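Local structure of Serine/threonine-protein kinase Tel1 (Chaetomium thermophilum, 6SKY) at residues 1859-1864 / 2721-2726; 1678-1683 / 1794-1799. The protein probably phosphorylates serine and threonine residues followed by glutamine, using ATP, to activate checkpoint signalling in response to DNA damage. One frame throughout, in Å; residues are numbered along the deposited sequence.

Overall arrangement
Interaction 2 joins two helices of the alpha solenoid, whereas interaction 1 sets a loop further along the chain against a short helix of the kinase domain. Their centres are 30 Å apart and their nearest atoms about 12 Å, so they do not touch, and they follow one another along the chain. Helix 1836-1849, between them in the chain, packs on Phe1798 and Pro1799 beside interaction 2, and the loop that follows it carries residues 1859-1864. Both contacts lie away from the pocket of the bound ATP analogue and from the magnesium ion held by Asn2765 and Asp2779.

Interaction 1. Residues 1859-1864 / 2721-2726; sequences SIADRA and MRYFFM
Ile1860 and Met2726 mark the closest approach of the two backbones, their CA atoms 8.2 Å apart, where the loop between helices 1836-1849 and 1871-1880 meets a short, weakly bonded helix, about 2722-2726, of the PI3/PI4-kinase-type catalytic domain. The contact is small, burying 154 Å² in all, and mainly apolar. Ile1860 contributes the largest share. Its CG1 branch lies between the backbone N and the carbonyl carbon (chi1 63°) and then runs on extended, which directs CD1 at the helix. There Ile1860 CD1 meets Met2726 CB at 3.8 Å, and lies 3.5 Å from Met2726 O. Ile1860 CD1 also approaches the Tyr2723 ring obliquely, 4.3 Å from Tyr2723 CD2. Beyond CB the methionine chain turns from the loop and packs on Leu1893 and Glu1896 of helix 1884-1898. A looser touch comes from Ala1861, whose CB is 4.4 Å from the OH of Tyr2723.

On the kinase side, Tyr2723 stacks with Tyr2681 of helix 2670-2681, which also touches Ile1860, and Arg2722 forms a salt bridge with Asp2806. On the loop side, local bonds help fix the turn. Arg1863 N bonds to Ile1860 O, while the CG2 branch of Ile1860 sits 4.0 Å above the guanidinium plane of Arg1863, over its centre. Asp1862 folds back on Ser1859, its OD1 gripped twice: Ser1859 N meets it nearly along its C-O line at 3.0 Å, and Ser1859 OG comes in at 3.1 Å, 37° out of the carboxylate plane.

Interaction 2. Residues 1678-1683 / 1794-1799; sequences IKSLTI and AERAFP
Arg1796 reaches from helix 1793-1808 toward Ser1680 and Leu1681 on helix 1670-1684, a slight contact that buries only 61 Å² between the two segments. Its van der Waals part is made by one end of the guanidinium. Arg1796 NH2 lies 4.0 Å from Leu1681 CD1, and that methyl sits at the edge of the flat group, in its plane, so the leucine meets its rim and not a face. The arginine chain leaves with CG anti to the carbonyl carbon (chi1 -51°) and bends at both chi2 and chi3, which carries the guanidinium to the neighbouring helix. Leu1681 is otherwise buried against Thr1689 and Ala1693 of helix 1687-1706.

The polar part is an approach without a bond: Ser1680 OG stays 4.1 Å from Arg1796 NH2, also at the edge near the guanidinium plane. That hydroxyl is engaged within its own helix, bonded to Leu1677 O. A similar pattern serves Thr1682, whose OG1 bonds to Lys1679 O at 2.6 Å, in the carbonyl plane; the same oxygen also accepts the N-H of Thr1682, at the kink where the N atoms of 1681 and 1682 lack the usual bond to the turn before.

Nearby apolar packing sets Ala1797 against Leu1674 and Leu1677; the Arg1796 side chain touches Leu1677 as well. The contact thus joins two alpha-solenoid helices far apart in sequence, through a marginal side-chain touch beside the packing of Ala1797 on helix 1670-1684.

Interaction 1. Residues 1859-1864 / 2721-2726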
# COMPACT_ATOMS: atom_id res chain seq x y z
N SER A 1859 27.88 13.57 -44.29
CA SER A 1859 27.16 13.65 -43.03
C SER A 1859 28.14 14.01 -41.93
O SER A 1859 29.34 14.18 -42.17
CB SER A 1859 26.46 12.32 -42.74
OG SER A 1859 27.38 11.25 -42.82
N ILE A 1860 27.64 14.11 -40.70
CA ILE A 1860 28.54 14.31 -39.58
C ILE A 1860 29.20 13.01 -39.15
O ILE A 1860 30.21 13.03 -38.45
CB ILE A 1860 27.82 14.94 -38.38
CG1 ILE A 1860 26.73 14.01 -37.87
CG2 ILE A 1860 27.24 16.27 -38.75
CD1 ILE A 1860 26.10 14.46 -36.61
N ALA A 1861 28.66 11.87 -39.58
CA ALA A 1861 29.27 10.60 -39.25
C ALA A 1861 30.65 10.42 -39.86
O ALA A 1861 31.30 9.41 -39.58
CB ALA A 1861 28.36 9.45 -39.68
N ASP A 1862 31.11 11.36 -40.68
CA ASP A 1862 32.46 11.32 -41.21
C ASP A 1862 33.45 12.09 -40.36
O ASP A 1862 34.66 11.89 -40.52
CB ASP A 1862 32.49 11.87 -42.63
CG ASP A 1862 31.39 11.31 -43.49
OD1 ASP A 1862 30.30 11.92 -43.52
OD2 ASP A 1862 31.59 10.25 -44.13
N ARG A 1863 32.98 12.94 -39.46
CA ARG A 1863 33.89 13.60 -38.54
C ARG A 1863 34.53 12.62 -37.57
O ARG A 1863 35.26 13.06 -36.68
CB ARG A 1863 33.16 14.69 -37.77
CG ARG A 1863 32.63 15.77 -38.65
CD ARG A 1863 31.85 16.78 -37.87
NE ARG A 1863 31.17 17.70 -38.77
CZ ARG A 1863 30.43 18.72 -38.38
NH1 ARG A 1863 29.85 19.51 -39.26
NH2 ARG A 1863 30.29 18.97 -37.09
N ALA A 1864 34.25 11.33 -37.70
CA ALA A 1864 34.98 10.29 -37.00
C ALA A 1864 36.27 9.92 -37.71
O ALA A 1864 36.94 8.98 -37.29
CB ALA A 1864 34.11 9.05 -36.86
N MET A 2721 17.09 8.87 -36.21
CA MET A 2721 16.65 9.99 -35.38
C MET A 2721 17.72 10.39 -34.37
O MET A 2721 17.77 11.55 -33.96
CB MET A 2721 15.35 9.64 -34.69
CG MET A 2721 14.75 10.75 -33.88
SD MET A 2721 14.17 12.11 -34.86
CE MET A 2721 14.00 13.34 -33.59
N ARG A 2722 18.59 9.46 -34.00
CA ARG A 2722 19.62 9.77 -33.02
C ARG A 2722 20.58 10.83 -33.51
O ARG A 2722 21.30 11.42 -32.71
CB ARG A 2722 20.40 8.51 -32.67
CG ARG A 2722 21.30 8.05 -33.76
CD ARG A 2722 21.79 6.67 -33.46
NE ARG A 2722 22.55 6.12 -34.57
CZ ARG A 2722 22.01 5.52 -35.61
NH1 ARG A 2722 22.77 5.04 -36.57
NH2 ARG A 2722 20.70 5.41 -35.71
N TYR A 2723 20.61 11.10 -34.81
CA TYR A 2723 21.47 12.14 -35.33
C TYR A 2723 20.87 13.52 -35.20
O TYR A 2723 21.62 14.49 -35.21
CB TYR A 2723 21.79 11.87 -36.79
CG TYR A 2723 22.69 10.69 -36.97
CD1 TYR A 2723 22.21 9.50 -37.48
CD2 TYR A 2723 24.01 10.75 -36.61
CE1 TYR A 2723 23.02 8.43 -37.64
CE2 TYR A 2723 24.83 9.68 -36.77
CZ TYR A 2723 24.33 8.52 -37.28
OH TYR A 2723 25.16 7.44 -37.44
N PHE A 2724 19.55 13.64 -35.05
CA PHE A 2724 18.97 14.97 -34.88
C PHE A 2724 19.66 15.72 -33.77
O PHE A 2724 19.88 16.93 -33.85
CB PHE A 2724 17.47 14.87 -34.61
CG PHE A 2724 16.81 16.20 -34.36
CD1 PHE A 2724 16.36 16.96 -35.41
CD2 PHE A 2724 16.65 16.68 -33.08
CE1 PHE A 2724 15.78 18.16 -35.19
CE2 PHE A 2724 16.07 17.89 -32.86
CZ PHE A 2724 15.63 18.62 -33.92
N PHE A 2725 20.03 15.01 -32.71
CA PHE A 2725 20.66 15.63 -31.56
C PHE A 2725 22.15 15.77 -31.72
O PHE A 2725 22.74 16.67 -31.13
CB PHE A 2725 20.33 14.82 -30.31
CG PHE A 2725 18.87 14.72 -30.05
CD1 PHE A 2725 18.20 15.74 -29.42
CD2 PHE A 2725 18.16 13.63 -30.47
CE1 PHE A 2725 16.87 15.66 -29.21
CE2 PHE A 2725 16.82 13.55 -30.27
CZ PHE A 2725 16.18 14.57 -29.63
N MET A 2726 22.78 14.91 -32.51
CA MET A 2726 24.21 15.01 -32.70
C MET A 2726 24.60 16.09 -33.68
O MET A 2726 25.77 16.46 -33.74
CB MET A 2726 24.78 13.67 -33.15
CG MET A 2726 24.96 12.69 -32.04
SD MET A 2726 25.30 11.04 -32.65
CE MET A 2726 25.23 10.11 -31.13

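Interaction 2. Residues 1678-1683 / 1794-1799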
# COMPACT_ATOMS: atom_id res chain seq x y z
N ILE A 1678 46.27 34.69 -29.29
CA ILE A 1678 47.49 35.48 -29.40
C ILE A 1678 47.22 36.94 -29.09
O ILE A 1678 48.04 37.61 -28.46
CB ILE A 1678 48.12 35.29 -30.79
CG1 ILE A 1678 48.65 33.87 -30.94
CG2 ILE A 1678 49.22 36.27 -31.01
CD1 ILE A 1678 49.11 33.55 -32.32
N LYS A 1679 46.08 37.46 -29.52
CA LYS A 1679 45.73 38.85 -29.24
C LYS A 1679 45.58 39.09 -27.75
O LYS A 1679 45.98 40.14 -27.24
CB LYS A 1679 44.45 39.22 -29.97
CG LYS A 1679 43.99 40.62 -29.68
CD LYS A 1679 42.58 40.83 -30.18
CE LYS A 1679 41.60 39.98 -29.41
NZ LYS A 1679 40.22 40.14 -29.91
N SER A 1680 44.99 38.13 -27.03
CA SER A 1680 44.83 38.33 -25.59
C SER A 1680 46.17 38.41 -24.86
O SER A 1680 46.19 38.84 -23.71
CB SER A 1680 44.00 37.20 -25.00
OG SER A 1680 44.79 36.06 -24.76
N LEU A 1681 47.26 38.01 -25.50
CA LEU A 1681 48.58 38.08 -24.88
C LEU A 1681 49.19 39.47 -24.96
O LEU A 1681 50.12 39.77 -24.20
CB LEU A 1681 49.52 37.08 -25.54
CG LEU A 1681 49.91 35.87 -24.73
CD1 LEU A 1681 48.67 35.24 -24.15
CD2 LEU A 1681 50.63 34.90 -25.62
N THR A 1682 48.71 40.32 -25.87
CA THR A 1682 49.26 41.66 -25.97
C THR A 1682 48.85 42.52 -24.78
O THR A 1682 49.65 43.31 -24.28
CB THR A 1682 48.80 42.32 -27.27
OG1 THR A 1682 47.37 42.33 -27.32
CG2 THR A 1682 49.32 41.56 -28.46
N ILE A 1683 47.62 42.35 -24.30
CA ILE A 1683 47.10 43.20 -23.24
C ILE A 1683 47.26 42.60 -21.86
O ILE A 1683 46.97 43.28 -20.87
CB ILE A 1683 45.61 43.53 -23.47
CG1 ILE A 1683 44.76 42.28 -23.26
CG2 ILE A 1683 45.40 44.05 -24.88
CD1 ILE A 1683 43.30 42.49 -23.55
N ALA A 1794 49.90 26.51 -24.08
CA ALA A 1794 49.80 25.29 -24.87
C ALA A 1794 48.51 24.54 -24.57
O ALA A 1794 47.88 24.00 -25.48
CB ALA A 1794 51.00 24.40 -24.60
N GLU A 1795 48.10 24.51 -23.31
CA GLU A 1795 46.84 23.86 -22.98
C GLU A 1795 45.65 24.60 -23.56
O GLU A 1795 44.65 23.98 -23.93
CB GLU A 1795 46.68 23.73 -21.47
CG GLU A 1795 47.58 22.68 -20.86
CD GLU A 1795 48.96 23.21 -20.52
OE1 GLU A 1795 49.06 24.40 -20.15
OE2 GLU A 1795 49.94 22.44 -20.63
N ARG A 1796 45.72 25.93 -23.66
CA ARG A 1796 44.61 26.67 -24.24
C ARG A 1796 44.59 26.57 -25.75
O ARG A 1796 43.52 26.71 -26.36
CB ARG A 1796 44.67 28.14 -23.82
CG ARG A 1796 44.80 28.35 -22.34
CD ARG A 1796 44.11 29.61 -21.87
NE ARG A 1796 44.56 30.81 -22.56
CZ ARG A 1796 45.66 31.49 -22.25
NH1 ARG A 1796 46.45 31.07 -21.27
NH2 ARG A 1796 45.99 32.58 -22.94
N ALA A 1797 45.73 26.32 -26.38
CA ALA A 1797 45.84 26.34 -27.83
C ALA A 1797 45.93 24.95 -28.44
O ALA A 1797 45.98 24.85 -29.66
CB ALA A 1797 47.05 27.16 -28.26
N PHE A 1798 45.97 23.90 -27.64
CA PHE A 1798 46.17 22.55 -28.16
C PHE A 1798 45.14 22.12 -29.20
O PHE A 1798 45.53 21.62 -30.26
CB PHE A 1798 46.23 21.58 -26.99
CG PHE A 1798 46.78 20.25 -27.33
CD1 PHE A 1798 48.13 20.09 -27.55
CD2 PHE A 1798 45.96 19.15 -27.42
CE1 PHE A 1798 48.64 18.88 -27.86
CE2 PHE A 1798 46.47 17.93 -27.73
CZ PHE A 1798 47.81 17.79 -27.95
N PRO A 1799 43.82 22.26 -28.96
CA PRO A 1799 42.87 21.80 -29.98
C PRO A 1799 43.01 22.51 -31.30
O PRO A 1799 42.89 21.89 -32.36
CB PRO A 1799 41.52 22.07 -29.33
CG PRO A 1799 41.79 22.08 -27.91
CD PRO A 1799 43.11 22.72 -27.77